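Long-range contacts in 2-hydroxyisobutyryl-CoA synthetase (Aquincola tertiaricarbonis, PDB 6HDY), which belongs to the ANL superfamily of AMP-binding enzymes and carries the C-terminal domain found with that family: residues 153-158 / 283-288; 165-170 / 216-221; 245-250 / 270-275. All coordinates share one frame; numbering follows the deposited sequence.

How the contacts relate
All three contacts are buried, although Lys-245 of contact 3 reaches the protein surface. Contacts 2 and 3 belong to one parallel sheet, in which strands 217-220 and 246-249 are neighbours. Both rest on regular backbone hydrogen bonds, with side chains packed on each face of the sheet. Contact 1 is different. It joins the end of helix 141-157 to segment 283-288, which runs into strand 287-288, by apolar contacts, with no hydrogen bond between the two. Along the chain, it encloses the other two. Met-158 of contact 1 packs on Phe-248 of contact 3, while Tyr-219 of contact 2 reaches Ser-250 of contact 3. All three help line the ligand pocket.

Contact 1: residues 153-158 / 283-288; sequences RIMWGM and PFMNVA. With 3HL ((3S)-3-hydroxybutanoic acid), chain B; 8LQ ([[(2~{R},3~{S},4~{R},5~{R})-5-(6-aminopurin-9-yl)-3,4-bis(oxidanyl)oxolan-2-yl]methoxy-oxidanyl-phosphoryl] (3~{S})-3-oxidanylbutanoate), chain C.
Met-285 reaches across to segment 153-158, most of it on helix 141-157, and touches Ile-154, Met-155 and Met-158. CB of Met-285 lies 4.0 Å from CD1 of Ile-154. Phe-248 of strand 246-249 also touches this side chain. A bend at chi3 (71°) turns CE in among three partners. CE of Met-285 is 3.7 Å from CG2 of Ile-154, and it sits as close to CG of Met-155 and to CE of Met-158. Ile-154 also sends CD1 over the backbone, 3.3 Å from O of Met-285.

This is a helix packed against the segment that leads into strand 287-288, the edge of a small antiparallel sheet. His-151, further back on the helix, bonds through NE2 to the backbone N of Met-285. On the strand, CB of Ala-288 is only 3.5 Å from CG2 of Ile-154, a tight carbon contact. CE of the extended Met-158 chain lies 4.0 Å from CB of Ala-288.

Phe-284 points its CB away from the helix and into the ligand pocket. One face of its ring is covered by (3S)-3-hydroxybutanoic acid or by the overlapping 8LQ, whose CAZ is 3.8 Å from CD1 of Phe-284.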
loop_
_atom_site.group_PDB
_atom_site.type_symbol
_atom_site.label_atom_id
_atom_site.label_comp_id
_atom_site.label_asym_id
_atom_site.label_seq_id
_atom_site.Cartn_x
_atom_site.Cartn_y
_atom_site.Cartn_z
ATOM N N ARG A 153 20.110 -3.726 6.751
ATOM C CA ARG A 153 21.342 -3.452 7.482
ATOM C C ARG A 153 21.124 -2.501 8.680
ATOM O O ARG A 153 21.509 -2.817 9.809
ATOM C CB ARG A 153 22.395 -2.899 6.508
ATOM C CG ARG A 153 23.576 -2.214 7.162
ATOM C CD ARG A 153 24.625 -1.929 6.138
ATOM N NE ARG A 153 25.701 -1.109 6.685
ATOM C CZ ARG A 153 26.544 -0.400 5.947
ATOM N NH1 ARG A 153 26.460 -0.426 4.626
ATOM N NH2 ARG A 153 27.491 0.323 6.524
ATOM N N ILE A 154 20.482 -1.355 8.412
ATOM C CA ILE A 154 20.174 -0.305 9.379
ATOM C C ILE A 154 19.078 -0.783 10.366
ATOM O O ILE A 154 19.129 -0.423 11.531
ATOM C CB ILE A 154 19.799 0.991 8.597
ATOM C CG1 ILE A 154 21.002 1.505 7.779
ATOM C CG2 ILE A 154 19.283 2.070 9.526
ATOM C CD1 ILE A 154 20.640 2.361 6.583
ATOM N N MET A 155 18.096 -1.588 9.903
ATOM C CA MET A 155 17.040 -2.123 10.780
ATOM C C MET A 155 17.651 -3.143 11.777
ATOM O O MET A 155 17.225 -3.219 12.926
ATOM C CB MET A 155 15.906 -2.748 9.946
ATOM C CG MET A 155 14.913 -1.723 9.410
ATOM S SD MET A 155 13.767 -2.424 8.181
ATOM C CE MET A 155 12.934 -3.636 9.172
ATOM N N TRP A 156 18.674 -3.892 11.328
ATOM C CA TRP A 156 19.438 -4.819 12.158
ATOM C C TRP A 156 20.138 -3.976 13.250
ATOM O O TRP A 156 20.155 -4.378 14.418
ATOM C CB TRP A 156 20.456 -5.602 11.304
ATOM C CG TRP A 156 21.335 -6.514 12.109
ATOM C CD1 TRP A 156 22.375 -6.156 12.907
ATOM C CD2 TRP A 156 21.240 -7.940 12.192
ATOM N NE1 TRP A 156 22.894 -7.258 13.534
ATOM C CE2 TRP A 156 22.232 -8.372 13.102
ATOM C CE3 TRP A 156 20.403 -8.897 11.595
ATOM C CZ2 TRP A 156 22.435 -9.721 13.406
ATOM C CZ3 TRP A 156 20.594 -10.235 11.908
ATOM C CH2 TRP A 156 21.594 -10.635 12.814
ATOM N N GLY A 157 20.623 -2.793 12.867
ATOM C CA GLY A 157 21.248 -1.836 13.782
ATOM C C GLY A 157 20.335 -1.351 14.898
ATOM O O GLY A 157 20.816 -0.912 15.954
ATOM N N MET A 158 19.006 -1.422 14.666
ATOM C CA MET A 158 17.969 -1.050 15.627
ATOM C C MET A 158 17.572 -2.254 16.500
ATOM O O MET A 158 16.676 -2.146 17.350
ATOM C CB MET A 158 16.744 -0.484 14.913
ATOM C CG MET A 158 17.045 0.692 14.007
ATOM S SD MET A 158 15.542 1.258 13.164
ATOM C CE MET A 158 16.118 2.872 12.491
ATOM N N PRO A 283 17.939 4.887 -0.447
ATOM C CA PRO A 283 17.597 4.445 0.921
ATOM C C PRO A 283 17.630 5.609 1.932
ATOM O O PRO A 283 18.695 6.099 2.307
ATOM C CB PRO A 283 18.631 3.330 1.188
ATOM C CG PRO A 283 19.824 3.704 0.344
ATOM C CD PRO A 283 19.212 4.294 -0.910
ATOM N N PHE A 284 16.445 6.084 2.321
ATOM C CA PHE A 284 16.259 7.256 3.180
ATOM C C PHE A 284 16.689 7.007 4.630
ATOM O O PHE A 284 16.869 7.971 5.375
ATOM C CB PHE A 284 14.805 7.779 3.108
ATOM C CG PHE A 284 13.779 6.732 3.484
ATOM C CD1 PHE A 284 13.498 6.457 4.824
ATOM C CD2 PHE A 284 13.117 5.997 2.501
ATOM C CE1 PHE A 284 12.589 5.467 5.170
ATOM C CE2 PHE A 284 12.183 5.030 2.851
ATOM C CZ PHE A 284 11.929 4.769 4.185
ATOM N N MET A 285 16.854 5.719 5.027
ATOM C CA MET A 285 17.327 5.363 6.365
ATOM C C MET A 285 18.850 5.641 6.491
ATOM O O MET A 285 19.430 5.305 7.509
ATOM C CB MET A 285 16.979 3.887 6.711
ATOM C CG MET A 285 15.495 3.649 6.914
ATOM S SD MET A 285 15.023 1.950 7.359
ATOM C CE MET A 285 15.620 1.877 8.988
ATOM N N ASN A 286 19.484 6.302 5.486
ATOM C CA ASN A 286 20.919 6.681 5.497
ATOM C C ASN A 286 21.286 7.571 6.723
ATOM O O ASN A 286 22.455 7.768 7.053
ATOM C CB ASN A 286 21.308 7.353 4.164
ATOM C CG ASN A 286 20.718 8.733 4.002
ATOM O OD1 ASN A 286 19.538 8.893 3.775
ATOM N ND2 ASN A 286 21.510 9.772 4.170
ATOM N N VAL A 287 20.268 8.128 7.361
ATOM C CA VAL A 287 20.365 8.848 8.632
ATOM C C VAL A 287 19.415 8.081 9.557
ATOM O O VAL A 287 18.229 7.920 9.217
ATOM C CB VAL A 287 20.141 10.389 8.606
ATOM C CG1 VAL A 287 21.282 11.099 7.887
ATOM C CG2 VAL A 287 18.788 10.766 8.009
ATOM N N ALA A 288 19.977 7.455 10.607
ATOM C CA ALA A 288 19.209 6.604 11.525
ATOM C C ALA A 288 19.921 6.316 12.820
ATOM O O ALA A 288 21.114 5.997 12.822
ATOM C CB ALA A 288 18.844 5.269 10.851
HETATM C CA 3HL B . 10.520 10.656 3.843
HETATM C CB 3HL B . 10.623 9.951 2.472
HETATM O OG1 3HL B . 11.513 8.839 2.472
HETATM C CG2 3HL B . 9.294 9.435 2.011
HETATM C C 3HL B . 11.381 9.914 4.836
HETATM O OA 3HL B . 11.068 8.778 5.163
HETATM O OB 3HL B . 12.562 10.508 5.144
HETATM N N9 8LQ C . 11.739 14.512 7.481
HETATM C C8 8LQ C . 11.784 13.237 7.061
HETATM N N7 8LQ C . 12.276 12.483 8.038
HETATM C C5 8LQ C . 12.565 13.294 9.071
HETATM C C6 8LQ C . 13.029 13.075 10.321
HETATM N N6 8LQ C . 13.346 11.837 10.666
HETATM N N1 8LQ C . 13.209 14.081 11.198
HETATM C C2 8LQ C . 12.878 15.392 10.848
HETATM N N3 8LQ C . 12.335 15.584 9.586
HETATM C C4 8LQ C . 12.221 14.550 8.720
HETATM C CAA 8LQ C . 10.506 8.843 2.659
HETATM C CAZ 8LQ C . 10.912 9.164 4.122
HETATM O OAE 8LQ C . 9.802 8.943 4.987
HETATM C CAL 8LQ C . 11.385 10.620 4.296
HETATM C CAS 8LQ C . 10.316 11.604 3.802
HETATM O OAC 8LQ C . 9.341 11.855 4.505
HETATM O OAQ 8LQ C . 10.503 12.084 2.520
HETATM P PBC 8LQ C . 9.683 13.323 1.926
HETATM O OAH 8LQ C . 8.177 12.821 1.881
HETATM O OAD 8LQ C . 10.175 13.775 0.612
HETATM O "O5'" 8LQ C . 9.878 14.468 2.997
HETATM C "C5'" 8LQ C . 11.222 14.789 3.354
HETATM C "C4'" 8LQ C . 11.219 15.868 4.406
HETATM O "O4'" 8LQ C . 10.498 15.398 5.576
HETATM C "C3'" 8LQ C . 12.610 16.048 4.845
HETATM O "O3'" 8LQ C . 13.298 16.986 3.970
HETATM C "C2'" 8LQ C . 12.398 16.603 6.255
HETATM O "O2'" 8LQ C . 11.954 18.017 6.222
HETATM C "C1'" 8LQ C . 11.265 15.728 6.742
#

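Contact 2: residues 165-170 / 216-221; sequences LVCVAA and AAFYGT
The Phe-218 ring lies against the methyl of Ala-169, with CE2 of Phe-218 3.6 Å from CB of Ala-169. The approach is oblique to the ring. Cys-167 shares this face of the sheet. Its SG stands anti to the backbone N (chi1 -176°) and lies 5.3 Å from the centre of the Phe-218 ring, an oblique sulfur-aromatic contact.

Tyr-219 occupies the other face. CD2 of Tyr-219 meets CG1 of Val-168 at 3.8 Å, and its CE2 meets CB of Ala-170 at the same distance. Both approach the ring obliquely. Its hydroxyl bonds to OG of Ser-250, at the ligand pocket.

Backbone hydrogen bonds join the two parallel strands. Cys-167 N donates to Ala-217 O, and Cys-167 O accepts from Tyr-219 N, so Cys-167 is bonded to strand 217-220 through both its N and its O. Ala-169 N continues the pattern to Tyr-219 O at 2.8 Å. Towards the C-terminal end of the pair, a water gives a hydrogen to Ala-169 O and accepts one from Thr-221 N. Thr-221 then caps the start of helix 222-234.

The two strands are neighbours in the five-stranded parallel sheet of the AMP-binding domain, flanked by strands 191-193 and 246-249. Helices pack on both faces. Helix 202-213 covers Cys-167 and Ala-169 with Leu-206, while helix 176-187 lays Ala-181 against Val-168 and Tyr-219.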
loop_
_atom_site.group_PDB
_atom_site.type_symbol
_atom_site.label_atom_id
_atom_site.label_comp_id
_atom_site.label_asym_id
_atom_site.label_seq_id
_atom_site.Cartn_x
_atom_site.Cartn_y
_atom_site.Cartn_z
ATOM N N LEU A 165 8.142 -9.872 13.657
ATOM C CA LEU A 165 6.979 -9.346 12.974
ATOM C C LEU A 165 7.133 -7.808 12.925
ATOM O O LEU A 165 7.226 -7.151 13.976
ATOM C CB LEU A 165 5.681 -9.766 13.676
ATOM C CG LEU A 165 4.397 -9.290 12.962
ATOM C CD1 LEU A 165 4.093 -10.150 11.806
ATOM C CD2 LEU A 165 3.215 -9.336 13.887
ATOM N N VAL A 166 7.210 -7.249 11.694
ATOM C CA VAL A 166 7.401 -5.814 11.492
ATOM C C VAL A 166 6.132 -5.218 10.925
ATOM O O VAL A 166 5.767 -5.532 9.791
ATOM C CB VAL A 166 8.630 -5.496 10.596
ATOM C CG1 VAL A 166 8.798 -3.980 10.406
ATOM C CG2 VAL A 166 9.901 -6.113 11.167
ATOM N N CYS A 167 5.461 -4.357 11.706
ATOM C CA CYS A 167 4.271 -3.694 11.216
ATOM C C CYS A 167 4.647 -2.426 10.476
ATOM O O CYS A 167 5.153 -1.496 11.101
ATOM C CB CYS A 167 3.283 -3.406 12.339
ATOM S SG CYS A 167 1.725 -2.687 11.760
ATOM N N VAL A 168 4.393 -2.374 9.148
ATOM C CA VAL A 168 4.637 -1.162 8.337
ATOM C C VAL A 168 3.297 -0.448 8.204
ATOM O O VAL A 168 2.428 -0.860 7.437
ATOM C CB VAL A 168 5.348 -1.447 6.976
ATOM C CG1 VAL A 168 5.642 -0.146 6.230
ATOM C CG2 VAL A 168 6.648 -2.206 7.216
ATOM N N ALA A 169 3.107 0.582 9.028
ATOM C CA ALA A 169 1.856 1.324 9.097
ATOM C C ALA A 169 1.969 2.776 8.604
ATOM O O ALA A 169 1.732 3.728 9.347
ATOM C CB ALA A 169 1.286 1.247 10.514
ATOM N N ALA A 170 2.360 2.928 7.344
ATOM C CA ALA A 170 2.402 4.196 6.605
ATOM C C ALA A 170 1.746 3.865 5.265
ATOM O O ALA A 170 1.710 2.688 4.887
ATOM C CB ALA A 170 3.835 4.680 6.424
ATOM N N ALA A 216 7.148 -7.228 16.998
ATOM C CA ALA A 216 8.377 -6.798 17.648
ATOM C C ALA A 216 8.728 -5.370 17.233
ATOM O O ALA A 216 9.375 -4.665 18.006
ATOM C CB ALA A 216 9.518 -7.743 17.306
ATOM N N ALA A 217 8.310 -4.943 16.005
ATOM C CA ALA A 217 8.633 -3.618 15.495
ATOM C C ALA A 217 7.489 -2.940 14.747
ATOM O O ALA A 217 6.628 -3.603 14.170
ATOM C CB ALA A 217 9.896 -3.662 14.642
ATOM N N PHE A 218 7.463 -1.601 14.819
ATOM C CA PHE A 218 6.441 -0.763 14.184
ATOM C C PHE A 218 7.109 0.329 13.412
ATOM O O PHE A 218 8.000 0.976 13.949
ATOM C CB PHE A 218 5.526 -0.109 15.238
ATOM C CG PHE A 218 4.463 0.828 14.698
ATOM C CD1 PHE A 218 4.740 2.174 14.482
ATOM C CD2 PHE A 218 3.176 0.371 14.445
ATOM C CE1 PHE A 218 3.764 3.030 13.994
ATOM C CE2 PHE A 218 2.193 1.236 13.980
ATOM C CZ PHE A 218 2.495 2.555 13.748
ATOM N N TYR A 219 6.624 0.593 12.184
ATOM C CA TYR A 219 7.086 1.705 11.369
ATOM C C TYR A 219 5.926 2.615 10.983
ATOM O O TYR A 219 4.875 2.132 10.544
ATOM C CB TYR A 219 7.835 1.229 10.086
ATOM C CG TYR A 219 8.133 2.375 9.133
ATOM C CD1 TYR A 219 9.275 3.160 9.288
ATOM C CD2 TYR A 219 7.234 2.726 8.130
ATOM C CE1 TYR A 219 9.534 4.237 8.438
ATOM C CE2 TYR A 219 7.469 3.816 7.292
ATOM C CZ TYR A 219 8.622 4.564 7.446
ATOM O OH TYR A 219 8.810 5.657 6.646
ATOM N N GLY A 220 6.177 3.926 11.049
ATOM C CA GLY A 220 5.273 4.957 10.555
ATOM C C GLY A 220 5.800 6.332 10.888
ATOM O O GLY A 220 7.007 6.490 11.075
ATOM N N THR A 221 4.892 7.319 11.020
ATOM C CA THR A 221 5.265 8.683 11.443
ATOM C C THR A 221 5.128 8.799 12.957
ATOM O O THR A 221 4.272 8.106 13.535
ATOM C CB THR A 221 4.433 9.796 10.756
ATOM O OG1 THR A 221 3.052 9.687 11.130
ATOM C CG2 THR A 221 4.628 9.850 9.217
HETATM O O HOH W 1 2.413 6.463 9.556
#

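Contact 3: residues 245-250 / 270-275; sequences KCLFFS and AKVYDC. With 8LQ ([[(2~{R},3~{S},4~{R},5~{R})-5-(6-aminopurin-9-yl)-3,4-bis(oxidanyl)oxolan-2-yl]methoxy-oxidanyl-phosphoryl] (3~{S})-3-oxidanylbutanoate), chain C; 3HL ((3S)-3-hydroxybutanoic acid), chain B.
Phe-249 and Val-272 pack together on one face of the sheet, where CE2 of the phenylalanine is 3.6 Å from CG1 of the valine. The methyl comes to the ring obliquely. Ile-264 of helix 258-268 touches both residues.

On the opposite face, SG of Cys-246 lies in the plane of the Tyr-273 ring at its edge, 5.1 Å from the ring centre, while CB of Cys-246 is 3.5 Å from CE2 of Tyr-273. Just beyond the strand, SG of Cys-275 meets the edge of the Phe-248 ring, 4.1 Å from CD2 of Phe-248.

Between the faces, five backbone bonds hold the strands in parallel register, from Lys-271 N to Lys-245 O through Cys-275 N to Phe-249 O. At the start of the pair, a water links Lys-245 O to the hydroxyl of Tyr-273.

At the far end the contact turns polar. The amino group N6 of 8LQ donates to OD1 of Asp-274 at 3.1 Å and to O of Cys-275 at 2.8 Å. Ser-256 bonds to OD2 of Asp-274, which probably helps to hold the carboxylate in place. OG of Ser-250 lies close to both OAE of 8LQ and OA of the overlapping (3S)-3-hydroxybutanoic acid.

Strand 246-249, helix 258-268 and strand 271-274 form a beta-alpha-beta unit, and the ligands sit at the C-terminal ends of its parallel strands.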
loop_
_atom_site.group_PDB
_atom_site.type_symbol
_atom_site.label_atom_id
_atom_site.label_comp_id
_atom_site.label_asym_id
_atom_site.label_seq_id
_atom_site.Cartn_x
_atom_site.Cartn_y
_atom_site.Cartn_z
ATOM N N LYS A 245 9.000 -4.025 20.838
ATOM C CA LYS A 245 10.333 -3.802 21.409
ATOM C C LYS A 245 10.769 -2.426 20.909
ATOM O O LYS A 245 11.528 -1.712 21.576
ATOM C CB LYS A 245 11.338 -4.886 20.980
ATOM C CG LYS A 245 10.935 -6.332 21.361
ATOM C CD LYS A 245 10.985 -6.621 22.882
ATOM C CE LYS A 245 10.350 -7.945 23.262
ATOM N NZ LYS A 245 8.864 -7.868 23.345
ATOM N N CYS A 246 10.271 -2.051 19.723
ATOM C CA CYS A 246 10.604 -0.765 19.147
ATOM C C CYS A 246 9.605 -0.286 18.118
ATOM O O CYS A 246 8.796 -1.052 17.592
ATOM C CB CYS A 246 12.029 -0.749 18.591
ATOM S SG CYS A 246 12.172 -1.314 16.880
ATOM N N LEU A 247 9.673 1.026 17.880
ATOM C CA LEU A 247 8.928 1.785 16.892
ATOM C C LEU A 247 10.003 2.641 16.226
ATOM O O LEU A 247 10.827 3.220 16.928
ATOM C CB LEU A 247 7.857 2.680 17.551
ATOM C CG LEU A 247 6.773 1.972 18.365
ATOM C CD1 LEU A 247 7.123 2.000 19.857
ATOM C CD2 LEU A 247 5.405 2.628 18.140
ATOM N N PHE A 248 10.051 2.652 14.894
ATOM C CA PHE A 248 11.048 3.431 14.159
ATOM C C PHE A 248 10.341 4.311 13.165
ATOM O O PHE A 248 9.424 3.861 12.502
ATOM C CB PHE A 248 12.175 2.574 13.571
ATOM C CG PHE A 248 11.858 1.670 12.397
ATOM C CD1 PHE A 248 11.183 0.467 12.588
ATOM C CD2 PHE A 248 12.373 1.944 11.128
ATOM C CE1 PHE A 248 10.949 -0.397 11.509
ATOM C CE2 PHE A 248 12.142 1.077 10.054
ATOM C CZ PHE A 248 11.408 -0.070 10.248
ATOM N N PHE A 249 10.671 5.586 13.166
ATOM C CA PHE A 249 9.918 6.581 12.410
ATOM C C PHE A 249 10.750 7.428 11.485
ATOM O O PHE A 249 11.916 7.743 11.770
ATOM C CB PHE A 249 9.188 7.558 13.402
ATOM C CG PHE A 249 8.391 6.971 14.557
ATOM C CD1 PHE A 249 7.272 6.172 14.323
ATOM C CD2 PHE A 249 8.719 7.279 15.882
ATOM C CE1 PHE A 249 6.528 5.657 15.389
ATOM C CE2 PHE A 249 7.972 6.758 16.947
ATOM C CZ PHE A 249 6.873 5.970 16.695
ATOM N N SER A 250 10.083 7.893 10.431
ATOM C CA SER A 250 10.607 8.847 9.458
ATOM C C SER A 250 9.442 9.689 8.939
ATOM O O SER A 250 8.277 9.352 9.184
ATOM C CB SER A 250 11.326 8.122 8.323
ATOM O OG SER A 250 10.392 7.599 7.402
ATOM N N ALA A 270 8.163 0.714 24.821
ATOM C CA ALA A 270 9.140 0.264 23.827
ATOM C C ALA A 270 10.135 1.371 23.529
ATOM O O ALA A 270 9.953 2.482 24.021
ATOM C CB ALA A 270 8.407 -0.147 22.546
ATOM N N LYS A 271 11.195 1.076 22.753
ATOM C CA LYS A 271 12.197 2.069 22.344
ATOM C C LYS A 271 11.753 2.737 21.051
ATOM O O LYS A 271 11.094 2.102 20.233
ATOM C CB LYS A 271 13.577 1.423 22.142
ATOM C CG LYS A 271 14.309 1.175 23.454
ATOM C CD LYS A 271 15.716 0.651 23.244
ATOM C CE LYS A 271 16.756 1.736 23.153
ATOM N NZ LYS A 271 18.070 1.246 23.631
ATOM N N VAL A 272 12.113 4.020 20.875
ATOM C CA VAL A 272 11.788 4.784 19.679
ATOM C C VAL A 272 13.082 5.064 18.921
ATOM O O VAL A 272 14.079 5.413 19.534
ATOM C CB VAL A 272 10.974 6.074 20.005
ATOM C CG1 VAL A 272 11.028 7.079 18.851
ATOM C CG2 VAL A 272 9.523 5.734 20.342
ATOM N N TYR A 273 13.077 4.865 17.591
ATOM C CA TYR A 273 14.238 5.167 16.760
ATOM C C TYR A 273 13.887 6.180 15.722
ATOM O O TYR A 273 12.795 6.120 15.166
ATOM C CB TYR A 273 14.819 3.908 16.116
ATOM C CG TYR A 273 15.324 2.937 17.152
ATOM C CD1 TYR A 273 16.333 3.305 18.045
ATOM C CD2 TYR A 273 14.721 1.698 17.327
ATOM C CE1 TYR A 273 16.777 2.431 19.032
ATOM C CE2 TYR A 273 15.179 0.802 18.290
ATOM C CZ TYR A 273 16.216 1.167 19.132
ATOM O OH TYR A 273 16.647 0.307 20.106
ATOM N N ASP A 274 14.807 7.120 15.479
ATOM C CA ASP A 274 14.673 8.161 14.473
ATOM C C ASP A 274 15.466 7.735 13.225
ATOM O O ASP A 274 16.573 7.199 13.347
ATOM C CB ASP A 274 15.193 9.504 15.019
ATOM C CG ASP A 274 14.806 10.772 14.256
ATOM O OD1 ASP A 274 13.790 10.752 13.524
ATOM O OD2 ASP A 274 15.464 11.811 14.467
ATOM N N CYS A 275 14.853 7.919 12.038
ATOM C CA CYS A 275 15.478 7.682 10.734
ATOM C C CYS A 275 14.828 8.589 9.690
ATOM O O CYS A 275 13.785 9.176 9.961
ATOM C CB CYS A 275 15.460 6.204 10.310
ATOM S SG CYS A 275 13.825 5.545 9.892
HETATM N N9 8LQ C . 11.739 14.512 7.481
HETATM C C8 8LQ C . 11.784 13.237 7.061
HETATM N N7 8LQ C . 12.276 12.483 8.038
HETATM C C5 8LQ C . 12.565 13.294 9.071
HETATM C C6 8LQ C . 13.029 13.075 10.321
HETATM N N6 8LQ C . 13.346 11.837 10.666
HETATM N N1 8LQ C . 13.209 14.081 11.198
HETATM C C2 8LQ C . 12.878 15.392 10.848
HETATM N N3 8LQ C . 12.335 15.584 9.586
HETATM C C4 8LQ C . 12.221 14.550 8.720
HETATM C CAA 8LQ C . 10.506 8.843 2.659
HETATM C CAZ 8LQ C . 10.912 9.164 4.122
HETATM O OAE 8LQ C . 9.802 8.943 4.987
HETATM C CAL 8LQ C . 11.385 10.620 4.296
HETATM C CAS 8LQ C . 10.316 11.604 3.802
HETATM O OAC 8LQ C . 9.341 11.855 4.505
HETATM O OAQ 8LQ C . 10.503 12.084 2.520
HETATM P PBC 8LQ C . 9.683 13.323 1.926
HETATM O OAH 8LQ C . 8.177 12.821 1.881
HETATM O OAD 8LQ C . 10.175 13.775 0.612
HETATM O "O5'" 8LQ C . 9.878 14.468 2.997
HETATM C "C5'" 8LQ C . 11.222 14.789 3.354
HETATM C "C4'" 8LQ C . 11.219 15.868 4.406
HETATM O "O4'" 8LQ C . 10.498 15.398 5.576
HETATM C "C3'" 8LQ C . 12.610 16.048 4.845
HETATM O "O3'" 8LQ C . 13.298 16.986 3.970
HETATM C "C2'" 8LQ C . 12.398 16.603 6.255
HETATM O "O2'" 8LQ C . 11.954 18.017 6.222
HETATM C "C1'" 8LQ C . 11.265 15.728 6.742
HETATM C CA 3HL B . 10.520 10.656 3.843
HETATM C CB 3HL B . 10.623 9.951 2.472
HETATM O OG1 3HL B . 11.513 8.839 2.472
HETATM C CG2 3HL B . 9.294 9.435 2.011
HETATM C C 3HL B . 11.381 9.914 4.836
HETATM O OA 3HL B . 11.068 8.778 5.163
HETATM O OB 3HL B . 12.562 10.508 5.144
HETATM O O HOH W 2 14.634 -1.792 20.650
#